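PDB 5KDI: pleckstrin homology domain-containing family A member 8 from Homo sapiens, which probably transfers simple glycosphingolipids between membranes, enclosing the lipid within an all-helical glycolipid transfer protein (GLTP) fold. Local coordinates for residues S92-L97 with T198-H203; E18-P23 with L193-T198; A69-L74 with V78-E83; L104-G109 with K131-H136. The protein carries 2 engineered substitutions. All blocks are in the same frame, centred on the assembly; numbering follows the deposited sequence. Where two conformers were deposited one is given.

Interaction 1: S92-L97 with T198-H203. With 6S8 ((~{Z})-~{N}-[(~{E},2~{S},3~{R})-1-[(2~{R},3~{R},4~{S},5~{R},6~{R})-6-(hydroxymethyl)-3,4,5-tris(oxidanyl)oxan-2-yl]oxy-3-oxidanyl-octadec-4-en-2-yl]octadec-9-enamide), chain C.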
# COMPACT_ATOMS: atom_id res chain seq x y z
N SER A 92 -8.83 16.07 2.27
CA SER A 92 -8.52 15.66 3.66
C SER A 92 -7.52 14.48 3.75
O SER A 92 -7.47 13.62 2.86
CB SER A 92 -9.76 15.32 4.45
OG SER A 92 -10.28 14.11 4.07
N ALA A 93 -6.77 14.46 4.85
CA ALA A 93 -5.94 13.33 5.16
C ALA A 93 -6.76 12.08 5.42
O ALA A 93 -6.32 10.95 5.06
CB ALA A 93 -5.03 13.66 6.34
N THR A 94 -7.96 12.25 6.00
CA THR A 94 -8.82 11.11 6.29
C THR A 94 -9.24 10.38 4.98
O THR A 94 -9.15 9.17 4.89
CB THR A 94 -10.02 11.50 7.12
OG1 THR A 94 -9.58 11.97 8.39
CG2 THR A 94 -10.98 10.34 7.31
N GLU A 95 -9.60 11.16 3.96
CA GLU A 95 -9.95 10.61 2.67
C GLU A 95 -8.72 9.99 1.98
O GLU A 95 -8.80 8.89 1.42
CB GLU A 95 -10.51 11.66 1.79
CG GLU A 95 -10.93 11.18 0.38
CD GLU A 95 -11.38 12.29 -0.54
OE1 GLU A 95 -10.99 13.48 -0.30
OE2 GLU A 95 -12.15 11.96 -1.46
N ALA A 96 -7.58 10.68 2.08
CA ALA A 96 -6.33 10.17 1.45
C ALA A 96 -5.98 8.83 2.07
O ALA A 96 -5.65 7.85 1.36
CB ALA A 96 -5.18 11.16 1.57
N LEU A 97 -6.07 8.74 3.40
CA LEU A 97 -5.68 7.52 4.07
C LEU A 97 -6.70 6.37 3.81
O LEU A 97 -6.34 5.18 3.81
CB LEU A 97 -5.49 7.82 5.54
CG LEU A 97 -5.02 6.67 6.43
CD1 LEU A 97 -3.68 6.07 5.90
CD2 LEU A 97 -4.94 7.18 7.88
N THR A 198 -10.40 -0.56 12.14
CA THR A 198 -11.15 -0.34 13.41
C THR A 198 -11.40 1.18 13.63
O THR A 198 -12.50 1.59 13.96
CB THR A 198 -10.43 -1.02 14.56
OG1 THR A 198 -10.38 -2.41 14.30
CG2 THR A 198 -11.14 -0.73 15.88
N LEU A 199 -10.36 2.00 13.45
CA LEU A 199 -10.46 3.42 13.62
C LEU A 199 -11.58 3.96 12.71
O LEU A 199 -12.43 4.74 13.14
CB LEU A 199 -9.13 4.07 13.32
CG LEU A 199 -9.11 5.60 13.36
CD1 LEU A 199 -9.04 6.11 14.79
CD2 LEU A 199 -7.87 6.11 12.56
N TYR A 200 -11.52 3.58 11.43
CA TYR A 200 -12.53 4.06 10.48
C TYR A 200 -13.95 3.56 10.81
O TYR A 200 -14.89 4.34 10.75
CB TYR A 200 -12.11 3.78 9.06
CG TYR A 200 -11.14 4.81 8.50
CD1 TYR A 200 -9.86 4.99 9.03
CD2 TYR A 200 -11.49 5.62 7.44
CE1 TYR A 200 -8.98 5.92 8.54
CE2 TYR A 200 -10.60 6.53 6.90
CZ TYR A 200 -9.37 6.74 7.49
OH TYR A 200 -8.50 7.66 7.01
N GLU A 201 -14.08 2.28 11.17
CA GLU A 201 -15.37 1.73 11.53
C GLU A 201 -15.96 2.45 12.75
O GLU A 201 -17.14 2.81 12.72
CB GLU A 201 -15.31 0.22 11.71
CG GLU A 201 -14.85 -0.52 10.44
CD GLU A 201 -14.26 -1.91 10.70
OE1 GLU A 201 -14.39 -2.41 11.84
OE2 GLU A 201 -13.62 -2.48 9.77
N VAL A 202 -15.16 2.58 13.81
CA VAL A 202 -15.64 3.12 15.06
C VAL A 202 -16.11 4.59 14.93
O VAL A 202 -17.08 4.99 15.57
CB VAL A 202 -14.61 2.97 16.21
CG1 VAL A 202 -15.09 3.66 17.48
CG2 VAL A 202 -14.40 1.51 16.54
N HIS A 203 -15.46 5.35 14.06
CA HIS A 203 -15.75 6.77 13.92
C HIS A 203 -16.65 7.03 12.71
O HIS A 203 -16.89 8.17 12.35
CB HIS A 203 -14.49 7.54 13.86
CG HIS A 203 -13.71 7.47 15.14
ND1 HIS A 203 -14.03 8.22 16.23
CD2 HIS A 203 -12.69 6.63 15.52
CE1 HIS A 203 -13.17 7.92 17.25
NE2 HIS A 203 -12.36 6.92 16.83
C1 6S8 C . -9.77 6.62 -6.48
C2 6S8 C . -9.11 5.46 -7.18
N2 6S8 C . -7.99 5.00 -6.37
C3 6S8 C . -8.60 5.91 -8.58
O3 6S8 C . -9.74 6.41 -9.30
C4 6S8 C . -7.98 4.75 -9.29
C5 6S8 C . -6.70 4.78 -9.67
C6 6S8 C . -5.97 3.69 -10.40
C7 6S8 C . -6.70 2.40 -10.67
C8 6S8 C . -5.94 1.80 -11.81
C9 6S8 C . -6.07 0.32 -11.70
C10 6S8 C . -5.11 -0.17 -10.64
C11 6S8 C . -4.04 -1.09 -11.26
C12 6S8 C . -3.53 -2.03 -10.19
C13 6S8 C . -2.02 -2.11 -10.03
C14 6S8 C . -1.29 -2.93 -11.08
C15 6S8 C . -0.06 -3.63 -10.49
C16 6S8 C . 1.26 -3.51 -11.24
C17 6S8 C . 2.01 -4.80 -11.64
C18 6S8 C . 2.56 -5.65 -10.51
C1A 6S8 C . -9.13 8.50 -5.12
O1A 6S8 C . -8.86 7.70 -6.26
C2A 6S8 C . -7.86 9.18 -4.68
O2A 6S8 C . -6.91 8.16 -4.31
C3A 6S8 C . -8.13 10.20 -3.57
O3A 6S8 C . -6.94 10.92 -3.30
C4A 6S8 C . -9.25 11.13 -4.00
O4A 6S8 C . -8.79 12.07 -4.98
O5A 6S8 C . -12.60 10.46 -5.56
C5M 6S8 C . -10.45 10.33 -4.46
C6A 6S8 C . -11.56 11.24 -4.93
O6A 6S8 C . -10.06 9.48 -5.54
CAA 6S8 C . -7.86 3.75 -5.95
OAA 6S8 C . -8.70 2.87 -6.11
CAB 6S8 C . -6.60 3.49 -5.18
CAC 6S8 C . -5.69 3.13 -6.39
CAD 6S8 C . -5.04 1.84 -6.13
CAE 6S8 C . -3.56 2.13 -6.09
CAF 6S8 C . -2.90 0.79 -5.82
CAG 6S8 C . -1.86 0.92 -4.69
CAH 6S8 C . -0.62 0.06 -4.98
CAI 6S8 C . -1.05 -1.37 -4.88
CAJ 6S8 C . -0.61 -2.34 -5.70
CAK 6S8 C . 0.39 -2.15 -6.79
CAL 6S8 C . 0.90 -3.59 -6.94
CAM 6S8 C . 2.27 -3.70 -7.58
CAN 6S8 C . 3.29 -2.95 -6.78
CAO 6S8 C . 4.65 -3.59 -6.96
CAP 6S8 C . 4.96 -4.60 -5.89
CAQ 6S8 C . 6.30 -4.35 -5.27
CAR 6S8 C . 6.19 -4.71 -3.84
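Y200 reaches from helix 172-202 to the first turn of helix 93-115 and gives its phenol hydrogen to a main-chain carbonyl, Y200 OH lying 2.7 Å from T94 O. The donor sits in the carbonyl plane, on a lone pair, at a C=O...O angle of 121°. T94 O lies in the plane of the ring at its edge, so the hydroxyl can point at it without twisting out of that plane. The segment axes approach only to 12.4 Å, a gap that a long side chain with a polar end is suited to bridge.

Apolar contacts flank this bond. The T94 and Y200 side chains pass in opposite directions, and T94 CG2 comes 3.9 Å from Y200 CE2. L97 crosses the phenol obliquely: L97 CB is 3.4 Å from Y200 OH, and in the conformer given L97 CD2 meets the ring edge near its plane, 4.3 Å from Y200 CE1. K101 makes a cation-pi contact with the same ring.

At the helix start, polar side chains hold backbone and neighbouring groups. S92 is the N-cap, S92 OG accepting from E95 N at 3.0 Å, while T94 OG1 bonds to E81. E95, its chain extended, reaches the bound glycolipid, with E95 OE2 3.6 Å from the lipid carbon C6A.

One buried hydrogen bond, wrapped in hydrocarbon, thus ties the end of helix 172-202 to a helix turn that also meets the lipid's sugar.

Interaction 2: E18-P23 with L193-T198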
# COMPACT_ATOMS: atom_id res chain seq x y z
N GLU A 18 2.42 4.54 21.74
CA GLU A 18 1.34 4.43 22.73
C GLU A 18 -0.03 4.30 22.00
O GLU A 18 -0.27 4.90 20.97
CB GLU A 18 1.37 5.67 23.67
CG GLU A 18 0.22 5.86 24.63
CD GLU A 18 0.44 7.07 25.55
OE1 GLU A 18 1.45 7.78 25.38
OE2 GLU A 18 -0.39 7.34 26.46
N ASP A 19 -0.90 3.47 22.57
CA ASP A 19 -2.22 3.23 22.08
C ASP A 19 -2.26 2.77 20.59
O ASP A 19 -3.09 3.23 19.82
CB ASP A 19 -3.08 4.50 22.24
CG ASP A 19 -3.35 4.87 23.69
OD1 ASP A 19 -3.35 3.98 24.57
OD2 ASP A 19 -3.60 6.07 23.96
N SER A 20 -1.35 1.86 20.22
CA SER A 20 -1.20 1.29 18.86
C SER A 20 -0.99 2.36 17.81
O SER A 20 -1.37 2.20 16.64
CB SER A 20 -2.46 0.45 18.51
OG SER A 20 -2.63 -0.61 19.42
N GLY A 21 -0.40 3.49 18.19
CA GLY A 21 -0.20 4.58 17.26
C GLY A 21 0.75 4.24 16.13
O GLY A 21 1.86 3.79 16.39
N ILE A 22 0.33 4.49 14.88
CA ILE A 22 1.15 4.17 13.71
C ILE A 22 1.90 5.46 13.37
O ILE A 22 1.30 6.45 12.95
CB ILE A 22 0.29 3.71 12.50
CG1 ILE A 22 -0.59 2.48 12.91
CG2 ILE A 22 1.15 3.55 11.25
CD1 ILE A 22 -1.74 2.13 11.94
N PRO A 23 3.24 5.42 13.49
CA PRO A 23 4.05 6.63 13.20
C PRO A 23 3.80 7.11 11.75
O PRO A 23 3.95 6.32 10.78
CB PRO A 23 5.49 6.13 13.38
CG PRO A 23 5.39 4.97 14.27
CD PRO A 23 4.10 4.30 13.94
N LEU A 193 -3.17 -2.34 9.03
CA LEU A 193 -4.46 -2.13 8.30
C LEU A 193 -5.67 -2.44 9.24
O LEU A 193 -6.69 -1.80 9.13
CB LEU A 193 -4.54 -2.97 7.08
CG LEU A 193 -3.59 -2.56 6.00
CD1 LEU A 193 -3.57 -3.59 4.82
CD2 LEU A 193 -3.92 -1.20 5.45
N ALA A 194 -5.53 -3.45 10.12
CA ALA A 194 -6.61 -3.80 11.06
C ALA A 194 -6.88 -2.65 12.03
O ALA A 194 -8.02 -2.35 12.34
CB ALA A 194 -6.31 -5.12 11.78
N ILE A 195 -5.78 -2.04 12.52
CA ILE A 195 -5.87 -0.87 13.39
C ILE A 195 -6.64 0.21 12.67
O ILE A 195 -7.54 0.86 13.24
CB ILE A 195 -4.47 -0.43 13.89
CG1 ILE A 195 -3.87 -1.49 14.79
CG2 ILE A 195 -4.51 0.98 14.52
CD1 ILE A 195 -2.38 -1.35 15.09
N LEU A 196 -6.26 0.49 11.44
CA LEU A 196 -6.90 1.55 10.65
C LEU A 196 -8.38 1.24 10.36
O LEU A 196 -9.25 2.12 10.43
CB LEU A 196 -6.10 1.89 9.38
CG LEU A 196 -4.77 2.57 9.62
CD1 LEU A 196 -4.04 2.66 8.32
CD2 LEU A 196 -4.90 3.94 10.32
N ASP A 197 -8.63 -0.02 10.01
CA ASP A 197 -10.00 -0.43 9.74
C ASP A 197 -10.89 -0.19 10.96
O ASP A 197 -11.99 0.35 10.84
CB ASP A 197 -10.07 -1.88 9.31
CG ASP A 197 -9.58 -2.14 7.91
OD1 ASP A 197 -9.38 -1.21 7.10
OD2 ASP A 197 -9.39 -3.35 7.58
N THR A 198 -10.40 -0.56 12.14
CA THR A 198 -11.15 -0.34 13.41
C THR A 198 -11.40 1.18 13.63
O THR A 198 -12.50 1.59 13.96
CB THR A 198 -10.43 -1.02 14.56
OG1 THR A 198 -10.38 -2.41 14.30
CG2 THR A 198 -11.14 -0.73 15.88
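S20 O accepts a hydrogen bond from Q75 NE2 and also rests against I195, whose CG2 and CD1 methyls each stand 4.0 Å from S20 O. The other end of the Q75 amide takes the I22 N-H, so one glutamine, with both a donor and an acceptor, holds two peptide groups of the loop beside helix 172-202.

Between the segments themselves the contact is apolar. S20 CB lies 3.9 Å from I195 CD1 at the partly exposed border, where a small polar residue fits well. Deeper in, I22 CD1 does the touching. Its CG1 branch lies anti to the carbonyl carbon (chi1 -57°) and continues extended (chi2 165°), carrying the methyl to 3.8 Å from L196 CG and 4.0 Å from I195 CG2. I22 and I195 pass in opposite directions, so that the I22 methyl meets the short branch of I195. S20 and G21 both face L17 in a G1 beta bulge, S20 holding the first, left-handed position and G21 the second.

I22 also packs on L74 of helix 74-83 and F27 of helix 24-32, and L196 touches both of these too. The loop before helix 24-32 is thereby packed onto helix 172-202, with helices 24-32 and 74-83 alongside.

Interaction 3: A69-L74 with V78-E83. Engineered in segment 69-74: A69 (natural residue Glu), K70 (natural residue Glu).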
# COMPACT_ATOMS: atom_id res chain seq x y z
N ALA A 69 4.70 17.54 15.87
CA ALA A 69 4.59 17.13 17.26
C ALA A 69 3.19 16.67 17.60
O ALA A 69 3.00 15.76 18.38
CB ALA A 69 5.01 18.29 18.21
N LYS A 70 2.21 17.37 17.06
CA LYS A 70 0.83 17.03 17.23
C LYS A 70 0.43 15.79 16.44
O LYS A 70 -0.42 15.03 16.88
CB LYS A 70 -0.04 18.22 16.88
CG LYS A 70 -1.51 17.99 17.11
CD LYS A 70 -2.29 19.25 16.77
CE LYS A 70 -3.70 19.23 17.36
NZ LYS A 70 -3.78 18.74 18.78
N PHE A 71 1.05 15.59 15.29
CA PHE A 71 0.56 14.61 14.30
C PHE A 71 1.54 13.44 14.12
O PHE A 71 1.78 12.96 13.02
CB PHE A 71 0.30 15.36 12.96
CG PHE A 71 -0.82 16.35 13.04
CD1 PHE A 71 -2.01 16.05 13.70
CD2 PHE A 71 -0.71 17.55 12.38
CE1 PHE A 71 -3.01 16.95 13.71
CE2 PHE A 71 -1.72 18.46 12.38
CZ PHE A 71 -2.89 18.16 13.03
N THR A 72 2.08 12.98 15.24
CA THR A 72 3.06 11.92 15.25
C THR A 72 2.55 10.57 14.76
O THR A 72 3.35 9.73 14.30
CB THR A 72 3.66 11.70 16.65
OG1 THR A 72 2.60 11.42 17.56
CG2 THR A 72 4.46 12.97 17.12
N THR A 73 1.23 10.40 14.77
CA THR A 73 0.63 9.20 14.31
C THR A 73 -0.52 9.46 13.34
O THR A 73 -1.12 10.53 13.32
CB THR A 73 0.12 8.33 15.44
OG1 THR A 73 -0.98 8.99 16.05
CG2 THR A 73 1.22 8.03 16.47
N LEU A 74 -0.84 8.44 12.58
CA LEU A 74 -1.99 8.51 11.67
C LEU A 74 -3.27 8.79 12.45
O LEU A 74 -4.15 9.55 11.98
CB LEU A 74 -2.09 7.24 10.85
CG LEU A 74 -0.95 6.79 9.91
CD1 LEU A 74 -1.21 5.43 9.25
CD2 LEU A 74 -0.58 7.88 8.92
N VAL A 78 -6.18 11.74 11.90
CA VAL A 78 -7.58 11.44 11.60
C VAL A 78 -8.48 11.98 12.71
O VAL A 78 -9.51 12.65 12.42
CB VAL A 78 -7.79 9.94 11.38
CG1 VAL A 78 -9.29 9.62 11.27
CG2 VAL A 78 -7.06 9.50 10.11
N LEU A 79 -8.08 11.73 13.94
CA LEU A 79 -8.91 12.15 15.08
C LEU A 79 -8.99 13.68 15.14
O LEU A 79 -10.04 14.26 15.51
CB LEU A 79 -8.37 11.58 16.38
CG LEU A 79 -8.63 10.06 16.52
CD1 LEU A 79 -7.97 9.50 17.80
CD2 LEU A 79 -10.08 9.65 16.32
N HIS A 80 -7.92 14.37 14.78
CA HIS A 80 -8.00 15.85 14.70
C HIS A 80 -8.98 16.31 13.66
O HIS A 80 -9.74 17.28 13.89
CB HIS A 80 -6.65 16.47 14.46
CG HIS A 80 -6.72 17.94 14.21
ND1 HIS A 80 -6.90 18.85 15.23
CD2 HIS A 80 -6.70 18.67 13.01
CE1 HIS A 80 -6.98 20.10 14.68
NE2 HIS A 80 -6.82 19.98 13.33
N GLU A 81 -8.95 15.65 12.48
CA GLU A 81 -9.90 16.02 11.42
C GLU A 81 -11.32 15.84 11.84
O GLU A 81 -12.16 16.63 11.48
CB GLU A 81 -9.56 15.32 10.10
CG GLU A 81 -8.28 15.85 9.42
CD GLU A 81 -8.10 15.36 7.99
OE1 GLU A 81 -8.76 14.39 7.62
OE2 GLU A 81 -7.26 15.98 7.29
N VAL A 82 -11.57 14.75 12.54
CA VAL A 82 -12.91 14.47 13.08
C VAL A 82 -13.31 15.58 14.10
O VAL A 82 -14.39 16.15 13.96
CB VAL A 82 -12.95 13.05 13.73
CG1 VAL A 82 -14.16 12.88 14.63
CG2 VAL A 82 -12.77 11.97 12.61
N GLU A 83 -12.39 15.92 15.01
CA GLU A 83 -12.68 16.93 16.06
C GLU A 83 -13.00 18.31 15.43
O GLU A 83 -13.89 19.03 15.88
CB GLU A 83 -11.51 17.09 17.05
CG GLU A 83 -11.65 18.22 18.08
CD GLU A 83 -10.47 18.30 19.04
OE1 GLU A 83 -9.30 18.33 18.57
OE2 GLU A 83 -10.70 18.33 20.27
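The edge of the F71 ring is turned toward the face of the H80 imidazole in an offset edge-to-face pair, with centroids 5.4 Å apart and planes at 61°. F71 CZ lies over one imidazole face, 3.8 Å from H80 CD2. The phenyl edge also meets the histidine stem, F71 CE1 being 3.7 Å from H80 CB. A large apolar ring suits F71, which is buried, whereas the partly exposed place of H80 suits a residue with polar ring nitrogens. H80 CG is anti to the backbone N (chi1 173°), which swings the imidazole back toward the preceding loop.

K70, an engineered residue in place of glutamate, crosses H80 at about a right angle, with K70 CE 3.9 Å from H80 ND1. Its CG lies over a face of F71, near the rim. K70 NZ is 4.7 Å from H80 ND1, near but not in contact, and the charge of the histidine is not known.

Helix 74-83 begins just after this loop. T73 is its N-cap, T73 OG1 accepting from K76 N, and V78 N donates to L74 O at 3.0 Å, an i to i+4 bond of the first turn that is nearly straight at 170°. The beta-branched V78 lays CG2 beside the same carbonyl, 3.5 Å from L74 O.

Further out, the loop is fixed to the start of helix 24-32: F71 O accepts from T24 OG1, and T72 and T24 share a backbone hydrogen bond. V78 packs onto L199 and Y200 of helix 172-202, and both L74 and V78 onto L97 of helix 93-115.

Interaction 4: L104-G109 with K131-H136. With 6S8 ((~{Z})-~{N}-[(~{E},2~{S},3~{R})-1-[(2~{R},3~{R},4~{S},5~{R},6~{R})-6-(hydroxymethyl)-3,4,5-tris(oxidanyl)oxan-2-yl]oxy-3-oxidanyl-octadec-4-en-2-yl]octadec-9-enamide), chain C.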
# COMPACT_ATOMS: atom_id res chain seq x y z
N LEU A 104 -3.44 -0.56 -0.11
CA LEU A 104 -2.54 -1.50 0.59
C LEU A 104 -3.22 -2.86 0.78
O LEU A 104 -2.53 -3.90 0.75
CB LEU A 104 -2.11 -0.91 1.92
CG LEU A 104 -1.15 0.31 1.88
CD1 LEU A 104 -0.91 0.78 3.30
CD2 LEU A 104 0.15 -0.04 1.22
N LYS A 105 -4.55 -2.88 1.02
CA LYS A 105 -5.24 -4.18 1.16
C LYS A 105 -5.07 -4.99 -0.17
O LYS A 105 -4.85 -6.20 -0.14
CB LYS A 105 -6.72 -4.06 1.49
CG LYS A 105 -6.98 -3.53 2.87
CD LYS A 105 -7.20 -4.63 3.92
CE LYS A 105 -7.70 -4.10 5.29
NZ LYS A 105 -9.13 -3.80 5.12
N PHE A 106 -5.20 -4.31 -1.32
CA PHE A 106 -4.94 -4.90 -2.62
C PHE A 106 -3.49 -5.43 -2.75
O PHE A 106 -3.26 -6.61 -3.10
CB PHE A 106 -5.30 -3.95 -3.75
CG PHE A 106 -4.86 -4.41 -5.12
CD1 PHE A 106 -5.40 -5.53 -5.72
CD2 PHE A 106 -3.86 -3.77 -5.77
CE1 PHE A 106 -4.98 -5.95 -7.00
CE2 PHE A 106 -3.46 -4.17 -7.02
CZ PHE A 106 -4.00 -5.27 -7.63
N LEU A 107 -2.51 -4.58 -2.40
CA LEU A 107 -1.12 -4.98 -2.43
C LEU A 107 -0.87 -6.24 -1.55
O LEU A 107 -0.19 -7.17 -1.96
CB LEU A 107 -0.26 -3.78 -1.92
CG LEU A 107 1.23 -4.11 -1.77
CD1 LEU A 107 1.89 -4.47 -3.13
CD2 LEU A 107 1.88 -2.92 -1.09
N LYS A 108 -1.43 -6.23 -0.35
CA LYS A 108 -1.29 -7.35 0.59
C LYS A 108 -1.85 -8.64 -0.06
O LYS A 108 -1.23 -9.70 -0.02
CB LYS A 108 -1.93 -7.06 1.93
CG LYS A 108 -1.56 -7.97 3.05
CD LYS A 108 -2.11 -7.63 4.38
CE LYS A 108 -3.55 -7.97 4.48
NZ LYS A 108 -3.73 -9.45 4.73
N GLY A 109 -3.05 -8.52 -0.69
CA GLY A 109 -3.69 -9.67 -1.32
C GLY A 109 -2.83 -10.22 -2.44
O GLY A 109 -2.67 -11.43 -2.58
N LYS A 131 -11.20 -9.36 -4.52
CA LYS A 131 -11.44 -9.38 -3.08
C LYS A 131 -11.26 -8.05 -2.37
O LYS A 131 -11.60 -7.93 -1.22
CB LYS A 131 -10.46 -10.40 -2.42
CG LYS A 131 -10.67 -11.82 -2.91
CD LYS A 131 -9.51 -12.73 -2.52
CE LYS A 131 -9.77 -14.14 -3.02
NZ LYS A 131 -8.77 -15.09 -2.48
N THR A 132 -10.68 -7.07 -3.05
CA THR A 132 -10.29 -5.81 -2.39
C THR A 132 -10.90 -4.60 -3.13
O THR A 132 -11.99 -4.10 -2.77
CB THR A 132 -8.72 -5.73 -2.23
OG1 THR A 132 -8.05 -5.78 -3.52
CG2 THR A 132 -8.23 -6.81 -1.39
N LEU A 133 -10.18 -4.09 -4.10
CA LEU A 133 -10.48 -2.80 -4.69
C LEU A 133 -11.69 -2.78 -5.60
O LEU A 133 -12.32 -1.72 -5.76
CB LEU A 133 -9.30 -2.23 -5.47
CG LEU A 133 -8.14 -1.58 -4.82
CD1 LEU A 133 -7.04 -1.34 -5.89
CD2 LEU A 133 -8.66 -0.32 -4.14
N ARG A 134 -12.03 -3.92 -6.20
CA ARG A 134 -13.10 -3.97 -7.19
C ARG A 134 -14.39 -3.38 -6.65
O ARG A 134 -15.06 -2.64 -7.36
CB ARG A 134 -13.31 -5.39 -7.69
CG ARG A 134 -14.32 -5.57 -8.80
CD ARG A 134 -14.28 -6.99 -9.36
NE ARG A 134 -15.19 -7.20 -10.46
CZ ARG A 134 -16.47 -7.49 -10.37
NH1 ARG A 134 -17.06 -7.58 -9.19
NH2 ARG A 134 -17.15 -7.78 -11.48
N GLN A 135 -14.72 -3.68 -5.40
CA GLN A 135 -15.94 -3.17 -4.80
C GLN A 135 -16.02 -1.62 -4.75
O GLN A 135 -17.11 -1.06 -4.64
CB GLN A 135 -16.19 -3.71 -3.38
CG GLN A 135 -15.15 -3.19 -2.38
CD GLN A 135 -15.11 -4.01 -1.11
OE1 GLN A 135 -14.05 -4.59 -0.72
NE2 GLN A 135 -16.19 -4.00 -0.44
N HIS A 136 -14.85 -0.98 -4.75
CA HIS A 136 -14.74 0.47 -4.70
C HIS A 136 -14.66 1.19 -6.04
O HIS A 136 -14.51 2.41 -6.09
CB HIS A 136 -13.51 0.89 -3.87
CG HIS A 136 -13.47 0.23 -2.52
ND1 HIS A 136 -14.43 0.44 -1.60
CD2 HIS A 136 -12.55 -0.65 -1.93
CE1 HIS A 136 -14.14 -0.28 -0.48
NE2 HIS A 136 -13.00 -0.93 -0.68
C1 6S8 C . -9.77 6.62 -6.48
C2 6S8 C . -9.11 5.46 -7.18
N2 6S8 C . -7.99 5.00 -6.37
C3 6S8 C . -8.60 5.91 -8.58
O3 6S8 C . -9.74 6.41 -9.30
C4 6S8 C . -7.98 4.75 -9.29
C5 6S8 C . -6.70 4.78 -9.67
C6 6S8 C . -5.97 3.69 -10.40
C7 6S8 C . -6.70 2.40 -10.67
C8 6S8 C . -5.94 1.80 -11.81
C9 6S8 C . -6.07 0.32 -11.70
C10 6S8 C . -5.11 -0.17 -10.64
C11 6S8 C . -4.04 -1.09 -11.26
C12 6S8 C . -3.53 -2.03 -10.19
C13 6S8 C . -2.02 -2.11 -10.03
C14 6S8 C . -1.29 -2.93 -11.08
C15 6S8 C . -0.06 -3.63 -10.49
C16 6S8 C . 1.26 -3.51 -11.24
C17 6S8 C . 2.01 -4.80 -11.64
C18 6S8 C . 2.56 -5.65 -10.51
C1A 6S8 C . -9.13 8.50 -5.12
O1A 6S8 C . -8.86 7.70 -6.26
C2A 6S8 C . -7.86 9.18 -4.68
O2A 6S8 C . -6.91 8.16 -4.31
C3A 6S8 C . -8.13 10.20 -3.57
O3A 6S8 C . -6.94 10.92 -3.30
C4A 6S8 C . -9.25 11.13 -4.00
O4A 6S8 C . -8.79 12.07 -4.98
O5A 6S8 C . -12.60 10.46 -5.56
C5M 6S8 C . -10.45 10.33 -4.46
C6A 6S8 C . -11.56 11.24 -4.93
O6A 6S8 C . -10.06 9.48 -5.54
CAA 6S8 C . -7.86 3.75 -5.95
OAA 6S8 C . -8.70 2.87 -6.11
CAB 6S8 C . -6.60 3.49 -5.18
CAC 6S8 C . -5.69 3.13 -6.39
CAD 6S8 C . -5.04 1.84 -6.13
CAE 6S8 C . -3.56 2.13 -6.09
CAF 6S8 C . -2.90 0.79 -5.82
CAG 6S8 C . -1.86 0.92 -4.69
CAH 6S8 C . -0.62 0.06 -4.98
CAI 6S8 C . -1.05 -1.37 -4.88
CAJ 6S8 C . -0.61 -2.34 -5.70
CAK 6S8 C . 0.39 -2.15 -6.79
CAL 6S8 C . 0.90 -3.59 -6.94
CAM 6S8 C . 2.27 -3.70 -7.58
CAN 6S8 C . 3.29 -2.95 -6.78
CAO 6S8 C . 4.65 -3.59 -6.96
CAP 6S8 C . 4.96 -4.60 -5.89
CAQ 6S8 C . 6.30 -4.35 -5.27
CAR 6S8 C . 6.19 -4.71 -3.84
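F106 packs against T132 and L133 in a mainly apolar contact that joins the middle of helix 93-115 to the loop between helices 121-131 and 139-150, beside the bound glycolipid. The closest approach is T132 OG1 to F106 CB, 3.3 Å, and the same oxygen lies at the edge of the phenyl ring near its plane. That hydroxyl is engaged by A128 O, to which it is hydrogen-bonded, so it can sit against carbon without going unsatisfied. The methyl goes the other way, T132 CG2 resting 3.7 Å from K105 O. G109, one turn on from K105, has no side chain, and the helix presents bare backbone near this methyl.

In the GLTP fold, helices enclose the hydrocarbon chains of the lipid, and F106, L107 and L133 belong to that lining. F106 CG is anti to the backbone N (chi1 171°), which carries the ring past the loop toward both chains: F106 CD2 is 3.6 Å from the acyl carbon CAJ, while F106 CE2 is 3.8 Å from C12 of the sphingoid chain. L133 crosses F106 at about a right angle. In the conformer given, L133 CD1 is 3.8 Å from F106 CB, and L133 CD2 3.7 Å from the lipid amide oxygen OAA. L125, A128 and Y129 of helix 121-131 also pack on F106.

How the interactions relate
Interactions 1, 2 and 3 cluster on one side of the chain's centre, their centres about 11 to 12 Å apart, and all three touch one another. Interactions 1 and 2 share helix 172-202 and T198; the hydrogen bonds of E81 with T94 and A93 join interaction 3 to interaction 1, and I22 O with L74 N joins it to interaction 2. Interaction 4 lies further off, about 17 Å from interaction 1 between centres, and touches interaction 2 where L193 packs on L104. Along the chain, interactions 3 and 4 are nested within the loop that interaction 2 closes. Helix 93-115 thus meets the lipid near the sugar in interaction 1 and beside both hydrocarbon chains in interaction 4.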